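Local coordinates for protein tyrosine--tRNA ligase, mitochondrial (Coccidioides posadasii, PDB 5IJX) that probably attaches L-tyrosine to its cognate mitochondrial tRNA at the expense of ATP, as a class I aminoacyl-tRNA synthetase, at residues V72-P77 and S107-G112; E148-K153 and F333-T338; L46-V51 and G238-Y243; Q316-V321 and H359-E364; M84-I89 and I281-L286. All coordinates share one frame; numbering follows the deposited sequence.

Overall arrangement
The five contacts run from the tyrosine pocket of a class I Rossmann-type catalytic domain into the helices that follow it, within a C-terminally truncated chain. Interactions 1 and 3, centres 20 Å apart, both touch bound tyrosine, and interaction 1 is nested along the chain inside the loop that interaction 3 closes. Interaction 5, its centre about 7 Å from that of interaction 3, shares its sheet through neighbouring strands 49-51, 279-283 and 233-239, and also touches interaction 1. Interactions 2 and 4, centres 16 Å apart, meet where Glu364 of helix 356-370 bonds to Tyr150 of helix 126-154; interaction 2 also touches interaction 5. A continuous packing path thus joins pocket, sheet and C-terminal helices.

Interaction 1: residues V72-P77 and S107-G112; sequences VDPTAP and STAKIG. With TYR (tyrosine), chain B.
Asp73 and Thr108 meet side chain to side chain beside bound tyrosine, where the loops after parallel strands 67-72 and 99-104 of the Rossmann fold come together. The first loop leads on to the HIGH signature of class I synthetases, which ends at helix 84-95.

The polar part of the contact is one cross-loop hydrogen bond. Thr108 OG1 donates to Asp73 OD1 over 2.7 Å, meeting the syn side of the carboxylate and lying 16° out of its plane, with the two side chains crossing at roughly a right angle. Both groups have further partners: Asn169 ND2 bonds to Thr108 OG1, and Tyr217 OH to Asp73 OD2. Asp73 is thus a pocket residue that also bonds, through OD2, to a hydroxyl that itself binds the ligand. Its other oxygen lines the pocket directly, Asp73 OD1 lying 3.4 Å from CD2 of the ligand ring.

The apolar part centres on Ala109. Its methyl sits against the proline ring, Pro74 CD being 3.6 Å from Ala109 CB, while Thr75 CG2 lies farther off at 4.2 Å from the same CB. Helix 126-154 backs Pro74 with Ile133 and Ile136.

Backbone bonds shape each loop separately. Pro74 is the centre of an inverse gamma turn closed by Thr75 N and Asp73 O. In 107-112 one carbonyl serves two donors: Thr108 O accepts from Ile111 N at 3.1 Å and from Gly112 N at 2.9 Å.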
# COMPACT_ATOMS: atom_id res chain seq x y z
N VAL A 72 16.52 -9.13 9.29
CA VAL A 72 17.70 -8.67 8.56
C VAL A 72 17.31 -8.46 7.11
O VAL A 72 16.70 -9.34 6.49
CB VAL A 72 18.87 -9.66 8.67
CG1 VAL A 72 20.06 -9.15 7.88
CG2 VAL A 72 19.24 -9.85 10.12
N ASP A 73 17.66 -7.30 6.57
CA ASP A 73 17.44 -7.03 5.16
C ASP A 73 18.63 -7.55 4.36
O ASP A 73 19.76 -7.10 4.59
CB ASP A 73 17.26 -5.55 4.91
CG ASP A 73 15.80 -5.17 4.71
OD1 ASP A 73 14.91 -5.97 5.08
OD2 ASP A 73 15.54 -4.06 4.20
N PRO A 74 18.44 -8.50 3.43
CA PRO A 74 19.57 -9.00 2.65
C PRO A 74 20.16 -7.96 1.71
O PRO A 74 20.04 -8.08 0.48
CB PRO A 74 18.96 -10.17 1.87
CG PRO A 74 17.52 -9.78 1.73
CD PRO A 74 17.18 -9.17 3.05
N THR A 75 20.79 -6.93 2.27
CA THR A 75 21.53 -5.94 1.50
C THR A 75 23.03 -6.13 1.65
O THR A 75 23.81 -5.18 1.49
CB THR A 75 21.12 -4.53 1.91
OG1 THR A 75 21.45 -4.31 3.28
CG2 THR A 75 19.62 -4.34 1.72
N ALA A 76 23.45 -7.35 1.96
CA ALA A 76 24.84 -7.73 2.08
C ALA A 76 24.92 -9.16 1.57
O ALA A 76 23.97 -9.93 1.80
CB ALA A 76 25.36 -7.64 3.52
N PRO A 77 26.00 -9.55 0.89
CA PRO A 77 26.09 -10.94 0.42
C PRO A 77 26.19 -11.94 1.56
O PRO A 77 25.90 -13.13 1.35
CB PRO A 77 27.36 -10.92 -0.43
CG PRO A 77 28.23 -9.93 0.27
CD PRO A 77 27.28 -8.84 0.73
N SER A 107 11.19 -8.83 0.84
CA SER A 107 10.52 -7.73 0.15
C SER A 107 11.00 -6.37 0.62
O SER A 107 11.21 -5.47 -0.21
CB SER A 107 9.00 -7.84 0.35
OG SER A 107 8.48 -8.93 -0.40
N THR A 108 11.16 -6.19 1.93
CA THR A 108 11.63 -4.92 2.46
C THR A 108 12.98 -4.53 1.87
O THR A 108 13.26 -3.33 1.70
CB THR A 108 11.71 -4.99 3.98
OG1 THR A 108 12.36 -6.21 4.37
CG2 THR A 108 10.32 -4.95 4.59
N ALA A 109 13.83 -5.51 1.55
CA ALA A 109 15.16 -5.20 1.03
C ALA A 109 15.10 -4.64 -0.39
O ALA A 109 16.01 -3.92 -0.80
CB ALA A 109 16.03 -6.45 1.05
N LYS A 110 14.05 -4.95 -1.15
CA LYS A 110 13.90 -4.36 -2.47
C LYS A 110 13.68 -2.85 -2.39
O LYS A 110 13.89 -2.16 -3.39
CB LYS A 110 12.73 -5.01 -3.21
N ILE A 111 13.27 -2.34 -1.24
CA ILE A 111 13.09 -0.91 -1.04
C ILE A 111 14.25 -0.30 -0.26
O ILE A 111 14.67 0.83 -0.54
CB ILE A 111 11.75 -0.64 -0.33
CG1 ILE A 111 10.58 -1.14 -1.18
CG2 ILE A 111 11.59 0.84 -0.03
CD1 ILE A 111 9.26 -1.17 -0.45
N GLY A 112 14.77 -1.02 0.73
CA GLY A 112 15.85 -0.52 1.55
C GLY A 112 15.35 0.30 2.72
O GLY A 112 14.54 1.22 2.54
N TYR B . 15.12 -2.92 9.22
CA TYR B . 16.04 -4.05 9.33
C TYR B . 17.43 -3.68 8.83
O TYR B . 18.44 -4.26 9.23
CB TYR B . 15.50 -5.25 8.55
CG TYR B . 14.09 -5.68 8.93
CD1 TYR B . 13.65 -5.62 10.24
CD2 TYR B . 13.20 -6.14 7.96
CE1 TYR B . 12.36 -6.01 10.59
CE2 TYR B . 11.92 -6.53 8.30
CZ TYR B . 11.50 -6.46 9.61
OH TYR B . 10.22 -6.85 9.94
OXT TYR B . 17.58 -2.78 8.00

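Interaction 2: residues E148-K153 and F333-T338; sequences EKYGRK and FTFVPT
The end of helix 126-154, in the catalytic domain, meets the linker between helices 326-333 and 338-350 of the helical region that follows the Rossmann fold, and Tyr150 and Phe335 carry the junction.

Tyr150 reaches over to the linker with CG anti to its backbone N (chi1 -172°), which sends the ring away from its own helix and brings the hydroxyl to the peptide between Thr334 and Phe335. There Phe335 N donates to Tyr150 OH over 3.1 Å in a nearly straight bond, 175° at the hydrogen. The same hydroxyl is bonded to Glu364 OE1 on helix 356-370, so one buried oxygen ties three chain segments together. Thr334 CB lies beside it, 3.6 Å from Tyr150 OH, while Thr334 OG1 turns to Leu330 O in its own preceding helix.

Alongside the hydrogen bond the two rings meet obliquely. Their centroids are 5.0 Å apart and their planes are inclined at 39°. Tyr150 CD2 lies over one face of the Phe335 ring, and Tyr150 CE2 comes to 3.4 Å from Phe335 CG. Trp92 and Met88, the latter modelled as selenomethionine, also pack against Phe335 from helix 84-95. At the ring edge, near its plane, Gly151 CA approaches Phe335 CD2 at 4.1 Å.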
# COMPACT_ATOMS: atom_id res chain seq x y z
N GLU A 148 21.26 -24.64 18.67
CA GLU A 148 20.81 -25.82 19.41
C GLU A 148 22.01 -26.60 19.95
O GLU A 148 22.07 -26.90 21.15
CB GLU A 148 19.94 -26.70 18.51
CG GLU A 148 19.29 -27.88 19.22
CD GLU A 148 18.36 -28.66 18.31
OE1 GLU A 148 17.65 -28.03 17.50
OE2 GLU A 148 18.34 -29.91 18.40
N LYS A 149 22.97 -26.92 19.08
CA LYS A 149 24.19 -27.61 19.50
C LYS A 149 24.90 -26.84 20.60
O LYS A 149 25.00 -27.30 21.74
CB LYS A 149 25.13 -27.79 18.30
CG LYS A 149 24.58 -28.68 17.19
CD LYS A 149 25.47 -28.65 15.96
N TYR A 150 25.42 -25.66 20.25
CA TYR A 150 26.11 -24.80 21.20
C TYR A 150 25.32 -24.63 22.49
O TYR A 150 25.91 -24.51 23.57
CB TYR A 150 26.38 -23.44 20.55
CG TYR A 150 27.25 -22.50 21.34
CD1 TYR A 150 28.60 -22.77 21.55
CD2 TYR A 150 26.74 -21.31 21.84
CE1 TYR A 150 29.40 -21.89 22.26
CE2 TYR A 150 27.53 -20.43 22.54
CZ TYR A 150 28.86 -20.72 22.75
OH TYR A 150 29.65 -19.84 23.46
N GLY A 151 23.99 -24.61 22.40
CA GLY A 151 23.18 -24.45 23.60
C GLY A 151 23.22 -25.67 24.49
O GLY A 151 23.45 -25.57 25.70
N ARG A 152 23.01 -26.85 23.91
CA ARG A 152 22.94 -28.07 24.70
C ARG A 152 24.33 -28.52 25.16
O ARG A 152 24.52 -29.67 25.56
CB ARG A 152 22.28 -29.19 23.90
N LYS A 153 25.31 -27.61 25.10
CA LYS A 153 26.66 -27.90 25.55
C LYS A 153 27.05 -27.17 26.83
O LYS A 153 27.96 -27.63 27.53
CB LYS A 153 27.67 -27.53 24.45
CG LYS A 153 29.04 -27.10 24.94
CD LYS A 153 29.99 -26.85 23.79
CE LYS A 153 31.37 -26.46 24.28
NZ LYS A 153 32.26 -26.05 23.17
N PHE A 333 28.76 -12.16 23.42
CA PHE A 333 29.01 -12.99 22.25
C PHE A 333 29.19 -14.47 22.58
O PHE A 333 29.59 -15.23 21.69
CB PHE A 333 30.25 -12.48 21.51
CG PHE A 333 30.05 -11.16 20.81
CD1 PHE A 333 29.79 -11.11 19.45
CD2 PHE A 333 30.13 -9.97 21.52
CE1 PHE A 333 29.61 -9.90 18.81
CE2 PHE A 333 29.95 -8.76 20.88
CZ PHE A 333 29.69 -8.73 19.53
N THR A 334 28.91 -14.90 23.81
CA THR A 334 29.09 -16.30 24.17
C THR A 334 27.99 -16.73 25.13
O THR A 334 27.26 -15.91 25.69
CB THR A 334 30.46 -16.56 24.82
OG1 THR A 334 30.47 -16.01 26.14
CG2 THR A 334 31.58 -15.93 24.00
N PHE A 335 27.88 -18.05 25.31
CA PHE A 335 26.95 -18.64 26.26
C PHE A 335 27.63 -19.05 27.56
O PHE A 335 26.99 -19.69 28.41
CB PHE A 335 26.26 -19.87 25.65
CG PHE A 335 25.11 -19.55 24.73
CD1 PHE A 335 24.81 -18.25 24.37
CD2 PHE A 335 24.30 -20.57 24.25
CE1 PHE A 335 23.74 -17.97 23.53
CE2 PHE A 335 23.24 -20.29 23.41
CZ PHE A 335 22.96 -19.00 23.06
N VAL A 336 28.90 -18.70 27.75
CA VAL A 336 29.59 -19.13 28.97
C VAL A 336 28.87 -18.53 30.17
O VAL A 336 28.44 -17.36 30.12
CB VAL A 336 31.07 -18.70 28.94
CG1 VAL A 336 31.74 -19.20 27.67
CG2 VAL A 336 31.19 -17.20 29.06
N PRO A 337 28.70 -19.27 31.27
CA PRO A 337 28.05 -18.68 32.45
C PRO A 337 28.77 -17.43 32.93
O PRO A 337 29.98 -17.29 32.76
CB PRO A 337 28.11 -19.80 33.49
CG PRO A 337 28.19 -21.06 32.69
CD PRO A 337 28.97 -20.70 31.45
N THR A 338 28.01 -16.53 33.54
CA THR A 338 28.60 -15.32 34.10
C THR A 338 29.65 -15.61 35.17
O THR A 338 30.70 -14.94 35.16
CB THR A 338 27.51 -14.40 34.65
OG1 THR A 338 26.80 -15.06 35.71
CG2 THR A 338 26.52 -14.02 33.56

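Interaction 3: residues L46-V51 and G238-Y243. With TYR (tyrosine), chain B.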
# COMPACT_ATOMS: atom_id res chain seq x y z
N LEU A 46 23.20 -7.28 26.60
CA LEU A 46 22.56 -7.33 25.29
C LEU A 46 21.38 -6.37 25.18
O LEU A 46 20.80 -6.26 24.09
CB LEU A 46 22.08 -8.75 25.00
CG LEU A 46 23.16 -9.82 24.84
CD1 LEU A 46 22.52 -11.19 24.66
CD2 LEU A 46 24.08 -9.51 23.67
N VAL A 47 21.01 -5.69 26.25
CA VAL A 47 19.84 -4.82 26.27
C VAL A 47 20.35 -3.38 26.26
O VAL A 47 20.77 -2.86 27.30
CB VAL A 47 18.94 -5.08 27.48
CG1 VAL A 47 17.74 -4.15 27.47
CG2 VAL A 47 18.50 -6.54 27.50
N ASN A 48 20.33 -2.74 25.10
CA ASN A 48 20.61 -1.31 25.06
C ASN A 48 19.42 -0.50 25.56
O ASN A 48 19.60 0.50 26.26
CB ASN A 48 21.00 -0.87 23.65
CG ASN A 48 21.22 0.63 23.55
OD1 ASN A 48 20.46 1.35 22.90
ND2 ASN A 48 22.27 1.12 24.22
N SER A 49 18.20 -0.92 25.24
CA SER A 49 17.02 -0.27 25.81
C SER A 49 15.80 -1.12 25.51
O SER A 49 15.83 -2.02 24.67
CB SER A 49 16.84 1.16 25.27
OG SER A 49 16.26 1.14 23.98
N VAL A 50 14.72 -0.82 26.22
CA VAL A 50 13.43 -1.48 26.04
C VAL A 50 12.48 -0.50 25.38
O VAL A 50 12.38 0.66 25.80
CB VAL A 50 12.85 -1.96 27.38
CG1 VAL A 50 11.43 -2.48 27.19
CG2 VAL A 50 13.74 -3.05 27.98
N VAL A 51 11.77 -0.96 24.35
CA VAL A 51 10.69 -0.19 23.75
C VAL A 51 9.40 -0.63 24.43
O VAL A 51 8.95 -1.77 24.25
CB VAL A 51 10.63 -0.38 22.23
CG1 VAL A 51 9.89 0.79 21.58
CG2 VAL A 51 12.02 -0.52 21.64
N GLY A 238 16.00 -5.74 17.86
CA GLY A 238 16.79 -5.16 16.79
C GLY A 238 17.99 -4.41 17.33
O GLY A 238 18.19 -4.30 18.54
N GLY A 239 18.80 -3.92 16.40
CA GLY A 239 19.88 -3.03 16.77
C GLY A 239 19.35 -1.70 17.27
O GLY A 239 18.18 -1.35 17.11
N SER A 240 20.24 -0.93 17.90
CA SER A 240 19.85 0.37 18.43
C SER A 240 19.22 1.23 17.35
O SER A 240 18.18 1.86 17.57
CB SER A 240 21.07 1.07 19.03
OG SER A 240 20.68 2.27 19.69
N ASP A 241 19.82 1.26 16.15
CA ASP A 241 19.30 2.07 15.06
C ASP A 241 17.84 1.77 14.76
O ASP A 241 17.11 2.63 14.26
CB ASP A 241 20.15 1.84 13.81
CG ASP A 241 20.07 0.41 13.31
OD1 ASP A 241 20.64 -0.48 13.98
OD2 ASP A 241 19.45 0.16 12.26
N GLN A 242 17.38 0.55 15.06
CA GLN A 242 16.03 0.14 14.72
C GLN A 242 14.99 0.59 15.73
O GLN A 242 13.81 0.31 15.54
CB GLN A 242 15.98 -1.38 14.56
CG GLN A 242 16.70 -1.88 13.32
CD GLN A 242 15.97 -1.50 12.04
OE1 GLN A 242 14.84 -1.92 11.81
NE2 GLN A 242 16.62 -0.70 11.20
N TYR A 243 15.41 1.28 16.80
CA TYR A 243 14.46 1.73 17.82
C TYR A 243 13.22 2.36 17.19
O TYR A 243 12.09 1.93 17.45
CB TYR A 243 15.15 2.73 18.76
CG TYR A 243 14.28 3.22 19.90
CD1 TYR A 243 14.26 2.56 21.12
CD2 TYR A 243 13.49 4.35 19.76
CE1 TYR A 243 13.48 3.00 22.17
CE2 TYR A 243 12.70 4.81 20.80
CZ TYR A 243 12.70 4.13 22.00
OH TYR A 243 11.92 4.57 23.04
N TYR B . 15.12 -2.92 9.22
CA TYR B . 16.04 -4.05 9.33
C TYR B . 17.43 -3.68 8.83
O TYR B . 18.44 -4.26 9.23
CB TYR B . 15.50 -5.25 8.55
CG TYR B . 14.09 -5.68 8.93
CD1 TYR B . 13.65 -5.62 10.24
CD2 TYR B . 13.20 -6.14 7.96
CE1 TYR B . 12.36 -6.01 10.59
CE2 TYR B . 11.92 -6.53 8.30
CZ TYR B . 11.50 -6.46 9.61
OH TYR B . 10.22 -6.85 9.94
OXT TYR B . 17.58 -2.78 8.00
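Val51 and Ser49 hold the closely packed end of this contact, both lying against the CD1-CE1 side of the Tyr243 ring. Val51 CG2 is 3.8 Å from Tyr243 CD1, an oblique approach; Val51 also packs on Ile246, Leu247 and Met250 of helix 243-259, which Tyr243 begins. Ser49 OG comes equally near, 3.8 Å from Tyr243 CD1, but its polar partner is Thr282 OG1 on the adjoining strand. Tyr243 CG stands anti to the backbone N (chi1 -177°), an arrangement that carries the ring out to strand 49-51, an outermost strand of the Rossmann sheet. There a classic beta bulge sets Asn48 and Ser49 together opposite Thr282.

The other end, toward solvent, is looser. Ser240 OG donates weakly to Asn48 OD1 over 3.3 Å, and Asn48 is an exposed residue.

Residues 240-242 form a 3-10 turn, and from it Gln242 extends into the tyrosine pocket. The ligand amino N donates to Gln242 OE1 at 2.8 Å, and the same oxygen is bonded to Asn245 ND2 and Gln221 NE2. Gln242 NE2 is bonded to Asp113 OD2 and reaches Asp241 OD2 at 3.1 Å, from above that carboxylate plane but within the plane of its own amide.

Interaction 4: residues Q316-V321 and H359-E364; sequences QYFVRV and HKLARE
Phe318 and Ala362 bring helices 311-319 and 356-370 together, their CA atoms only 5.0 Å apart. Here the methyl of Ala362 is set against the base of the phenylalanine, with Ala362 CB 3.7 Å from Phe318 CB. The aromatic ring continues past it. Phe318 has CG anti to the carbonyl carbon (chi1 -75°), and its ring meets Leu361 at the edge, near the ring plane, where the two CD2 atoms, Phe318 CD2 and Leu361 CD2, are 4.2 Å apart. One face of the same ring is taken by the preceding residue of its own helix, since Tyr317 CD2 stands above the centre of the ring. Phe365 also packs against Phe318, with ring planes about 40° apart.

Val319 comes next and spans one turn of the opposite helix. Its CG2 branch lies 4.1 Å from Ala362 CB, while CG1 approaches the imidazole of His359 obliquely, with Val319 CG1 4.4 Å from His359 NE2. The helix then ends: Arg320 is the first residue to leave helical angles.

Val321, beyond the helix end, turns back to the neighbouring helix and sets CG2 4.3 Å from Leu361 CD2. That one methyl touches both Phe318 and Val321, while Leu330 of helix 326-333 packs against the same side chain.

No hydrogen bond joins 316-321 to 359-364. The chemistry between them is apolar helix-helix packing inside the C-terminal helical region, with alanine at the nearest approach, and a hydrogen bond from Gln358 NE2, just before 359-364, to Val321 O adds a polar link next door.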
# COMPACT_ATOMS: atom_id res chain seq x y z
N GLN A 316 41.17 -14.48 14.38
CA GLN A 316 42.16 -13.41 14.49
C GLN A 316 41.51 -12.10 14.92
O GLN A 316 42.08 -11.36 15.73
CB GLN A 316 42.89 -13.23 13.16
CG GLN A 316 44.02 -12.21 13.19
CD GLN A 316 44.80 -12.21 11.89
OE1 GLN A 316 44.53 -13.01 10.99
NE2 GLN A 316 45.77 -11.31 11.78
N TYR A 317 40.33 -11.80 14.39
CA TYR A 317 39.64 -10.58 14.80
C TYR A 317 39.34 -10.61 16.29
O TYR A 317 39.61 -9.65 17.01
CB TYR A 317 38.35 -10.40 14.01
CG TYR A 317 37.54 -9.19 14.46
CD1 TYR A 317 37.83 -7.92 13.98
CD2 TYR A 317 36.51 -9.32 15.38
CE1 TYR A 317 37.10 -6.81 14.39
CE2 TYR A 317 35.78 -8.22 15.80
CZ TYR A 317 36.08 -6.97 15.30
OH TYR A 317 35.36 -5.87 15.71
N PHE A 318 38.77 -11.72 16.78
CA PHE A 318 38.36 -11.72 18.18
C PHE A 318 39.54 -11.85 19.14
O PHE A 318 39.40 -11.50 20.31
CB PHE A 318 37.33 -12.83 18.43
CG PHE A 318 35.97 -12.50 17.91
CD1 PHE A 318 35.59 -12.89 16.63
CD2 PHE A 318 35.06 -11.80 18.68
CE1 PHE A 318 34.34 -12.59 16.14
CE2 PHE A 318 33.80 -11.49 18.19
CZ PHE A 318 33.44 -11.89 16.92
N VAL A 319 40.70 -12.33 18.67
CA VAL A 319 41.87 -12.39 19.53
C VAL A 319 42.32 -10.99 19.91
O VAL A 319 42.71 -10.73 21.06
CB VAL A 319 43.00 -13.18 18.85
CG1 VAL A 319 44.32 -12.99 19.58
CG2 VAL A 319 42.66 -14.66 18.79
N ARG A 320 42.29 -10.05 18.96
CA ARG A 320 42.85 -8.72 19.13
C ARG A 320 41.88 -7.74 19.77
O ARG A 320 42.00 -6.53 19.55
CB ARG A 320 43.34 -8.18 17.79
N VAL A 321 40.93 -8.22 20.56
CA VAL A 321 39.97 -7.34 21.23
C VAL A 321 40.64 -6.69 22.43
O VAL A 321 41.44 -7.31 23.13
CB VAL A 321 38.71 -8.13 21.64
CG1 VAL A 321 37.82 -7.28 22.54
CG2 VAL A 321 37.95 -8.58 20.41
N HIS A 359 41.20 -15.46 24.00
CA HIS A 359 41.25 -16.77 23.35
C HIS A 359 39.98 -17.57 23.61
O HIS A 359 39.40 -18.15 22.68
CB HIS A 359 42.48 -17.54 23.82
CG HIS A 359 43.69 -17.29 22.98
ND1 HIS A 359 44.12 -18.16 22.00
CD2 HIS A 359 44.57 -16.25 22.97
CE1 HIS A 359 45.20 -17.68 21.42
NE2 HIS A 359 45.50 -16.52 21.99
N LYS A 360 39.53 -17.65 24.86
CA LYS A 360 38.26 -18.29 25.15
C LYS A 360 37.14 -17.64 24.34
O LYS A 360 36.30 -18.34 23.76
CB LYS A 360 37.95 -18.22 26.65
CG LYS A 360 36.68 -18.94 27.06
CD LYS A 360 36.78 -20.44 26.85
CE LYS A 360 35.55 -21.16 27.39
N LEU A 361 37.12 -16.31 24.30
CA LEU A 361 36.14 -15.59 23.49
C LEU A 361 36.16 -16.06 22.04
O LEU A 361 35.15 -16.52 21.50
CB LEU A 361 36.44 -14.09 23.57
CG LEU A 361 35.58 -13.14 22.74
CD1 LEU A 361 34.16 -13.10 23.27
CD2 LEU A 361 36.19 -11.75 22.74
N ALA A 362 37.33 -15.95 21.39
CA ALA A 362 37.43 -16.29 19.97
C ALA A 362 37.02 -17.74 19.72
O ALA A 362 36.22 -18.02 18.82
CB ALA A 362 38.86 -16.03 19.48
N ARG A 363 37.55 -18.67 20.51
CA ARG A 363 37.20 -20.08 20.35
C ARG A 363 35.69 -20.28 20.46
O ARG A 363 35.06 -20.91 19.60
CB ARG A 363 37.93 -20.93 21.38
N GLU A 364 35.09 -19.73 21.52
CA GLU A 364 33.64 -19.85 21.71
C GLU A 364 32.89 -19.37 20.47
O GLU A 364 32.04 -20.09 19.93
CB GLU A 364 33.21 -19.05 22.94
CG GLU A 364 33.66 -19.63 24.27
CD GLU A 364 32.87 -20.86 24.67
OE1 GLU A 364 31.97 -21.27 23.91
OE2 GLU A 364 33.14 -21.41 25.76

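Interaction 5: residues M84-I89 and I281-L286; sequences MLPFMI and ITTPLL
Leu85, Pro86 and Ile89 lay one side of helix 84-95 on Thr283 and its neighbours in and after strand 279-283. This is helix-on-sheet packing of the Rossmann fold, by the helix that follows the HIGH signature. The short helix and strand axes come within 8.4 Å, with N-to-C directions 131° apart.

Purely apolar contacts are made by Ile89. Ile89 CG1 is anti to its carbonyl carbon and the chain is extended beyond it (chi2 -174°), which carries CD1 to the strand. Ile89 CD1 lies 3.9 Å from Ile281 CG2 and 3.6 Å from Thr283 CG2, the isoleucine and threonine side chains running alongside each other, oppositely directed. Val237 of the neighbouring strand packs on both Ile89 and Pro86.

Mixed contacts gather round the threonine. Thr283 CG2 reaches Pro86 N at 3.7 Å, while its hydroxyl faces the helix: Thr283 OG1 is 3.7 Å from Leu85 CB. Leu85 CD1 in turn lies 3.6 Å from Pro284 O, and Met332 of helix 326-333 touches both Leu85 and Pro284.

One hydrogen bond lies within 281-286. Thr283 OG1 donates to Pro284 O over 3.2 Å, in the carbonyl plane and on a lone pair, with a C=O...donor angle of 136°.

No hydrogen bond crosses between the two segments. Thr283 accordingly divides its labour, its methyl joining the hydrocarbon layer between helix and sheet while its hydroxyl bonds to Pro284 O in its own segment, and van der Waals packing is what joins 84-89 to 281-286.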
# COMPACT_ATOMS: atom_id res chain seq x y z
N MSE A 84 24.81 -9.85 15.00
CA MSE A 84 24.75 -11.01 15.89
C MSE A 84 24.05 -10.75 17.22
O MSE A 84 23.45 -11.67 17.78
CB MSE A 84 26.16 -11.54 16.15
CG MSE A 84 26.71 -12.38 15.01
SE MSE A 84 25.55 -13.89 14.56
CE MSE A 84 25.24 -14.56 16.36
N LEU A 85 24.10 -9.53 17.73
CA LEU A 85 23.56 -9.28 19.07
C LEU A 85 22.06 -9.54 19.14
O LEU A 85 21.63 -10.26 20.07
CB LEU A 85 23.89 -7.85 19.51
CG LEU A 85 25.37 -7.49 19.51
CD1 LEU A 85 25.52 -6.09 20.07
CD2 LEU A 85 26.20 -8.50 20.30
N PRO A 86 21.21 -9.01 18.25
CA PRO A 86 19.81 -9.45 18.27
C PRO A 86 19.69 -10.96 18.26
O PRO A 86 18.98 -11.54 19.09
CB PRO A 86 19.23 -8.81 17.01
CG PRO A 86 20.12 -7.67 16.70
CD PRO A 86 21.48 -8.05 17.17
N PHE A 87 20.42 -11.61 17.36
CA PHE A 87 20.35 -13.06 17.26
C PHE A 87 20.80 -13.73 18.54
O PHE A 87 20.18 -14.71 18.99
CB PHE A 87 21.17 -13.52 16.06
CG PHE A 87 20.62 -13.05 14.73
CD1 PHE A 87 19.26 -12.85 14.57
CD2 PHE A 87 21.47 -12.79 13.66
CE1 PHE A 87 18.75 -12.42 13.37
CE2 PHE A 87 20.96 -12.36 12.45
CZ PHE A 87 19.60 -12.17 12.31
N MSE A 88 21.87 -13.22 19.16
CA MSE A 88 22.26 -13.71 20.47
C MSE A 88 21.03 -13.75 21.36
O MSE A 88 20.69 -14.80 21.91
CB MSE A 88 23.35 -12.84 21.10
CG MSE A 88 24.71 -12.91 20.41
SE MSE A 88 25.42 -14.72 20.23
CE MSE A 88 25.15 -15.35 22.05
N ILE A 89 20.33 -12.62 21.46
CA ILE A 89 19.10 -12.59 22.25
C ILE A 89 18.18 -13.72 21.82
O ILE A 89 17.79 -14.57 22.64
CB ILE A 89 18.42 -11.21 22.14
CG1 ILE A 89 19.27 -10.15 22.86
CG2 ILE A 89 17.00 -11.26 22.72
CD1 ILE A 89 18.64 -8.77 22.96
N ILE A 281 12.99 -4.73 22.10
CA ILE A 281 14.30 -4.71 22.73
C ILE A 281 15.33 -4.28 21.70
O ILE A 281 15.33 -4.78 20.57
CB ILE A 281 14.68 -6.09 23.32
CG1 ILE A 281 13.62 -6.55 24.33
CG2 ILE A 281 16.05 -6.01 23.99
CD1 ILE A 281 13.84 -7.96 24.84
N THR A 282 16.19 -3.34 22.09
CA THR A 282 17.27 -2.86 21.24
C THR A 282 18.60 -3.18 21.91
O THR A 282 18.77 -2.92 23.11
CB THR A 282 17.17 -1.35 20.99
OG1 THR A 282 17.16 -0.65 22.23
CG2 THR A 282 15.90 -1.02 20.20
N THR A 283 19.52 -3.75 21.14
CA THR A 283 20.84 -4.14 21.59
C THR A 283 21.83 -3.00 21.39
O THR A 283 21.56 -2.05 20.64
CB THR A 283 21.33 -5.36 20.81
OG1 THR A 283 21.61 -4.98 19.46
CG2 THR A 283 20.28 -6.45 20.82
N PRO A 284 22.99 -3.06 22.04
CA PRO A 284 24.03 -2.06 21.78
C PRO A 284 24.50 -2.06 20.34
O PRO A 284 24.01 -2.84 19.51
CB PRO A 284 25.16 -2.48 22.74
CG PRO A 284 24.47 -3.23 23.83
CD PRO A 284 23.33 -3.94 23.17
N LEU A 285 25.45 -1.18 20.02
CA LEU A 285 26.03 -1.09 18.68
C LEU A 285 27.52 -1.36 18.77
O LEU A 285 28.21 -0.77 19.61
CB LEU A 285 25.77 0.29 18.06
CG LEU A 285 24.31 0.61 17.72
CD1 LEU A 285 24.19 2.07 17.31
CD2 LEU A 285 23.79 -0.29 16.62
N LEU A 286 28.01 -2.24 17.91
CA LEU A 286 29.42 -2.60 17.89
C LEU A 286 30.20 -1.64 16.99
O LEU A 286 29.69 -1.17 15.96
CB LEU A 286 29.61 -4.03 17.39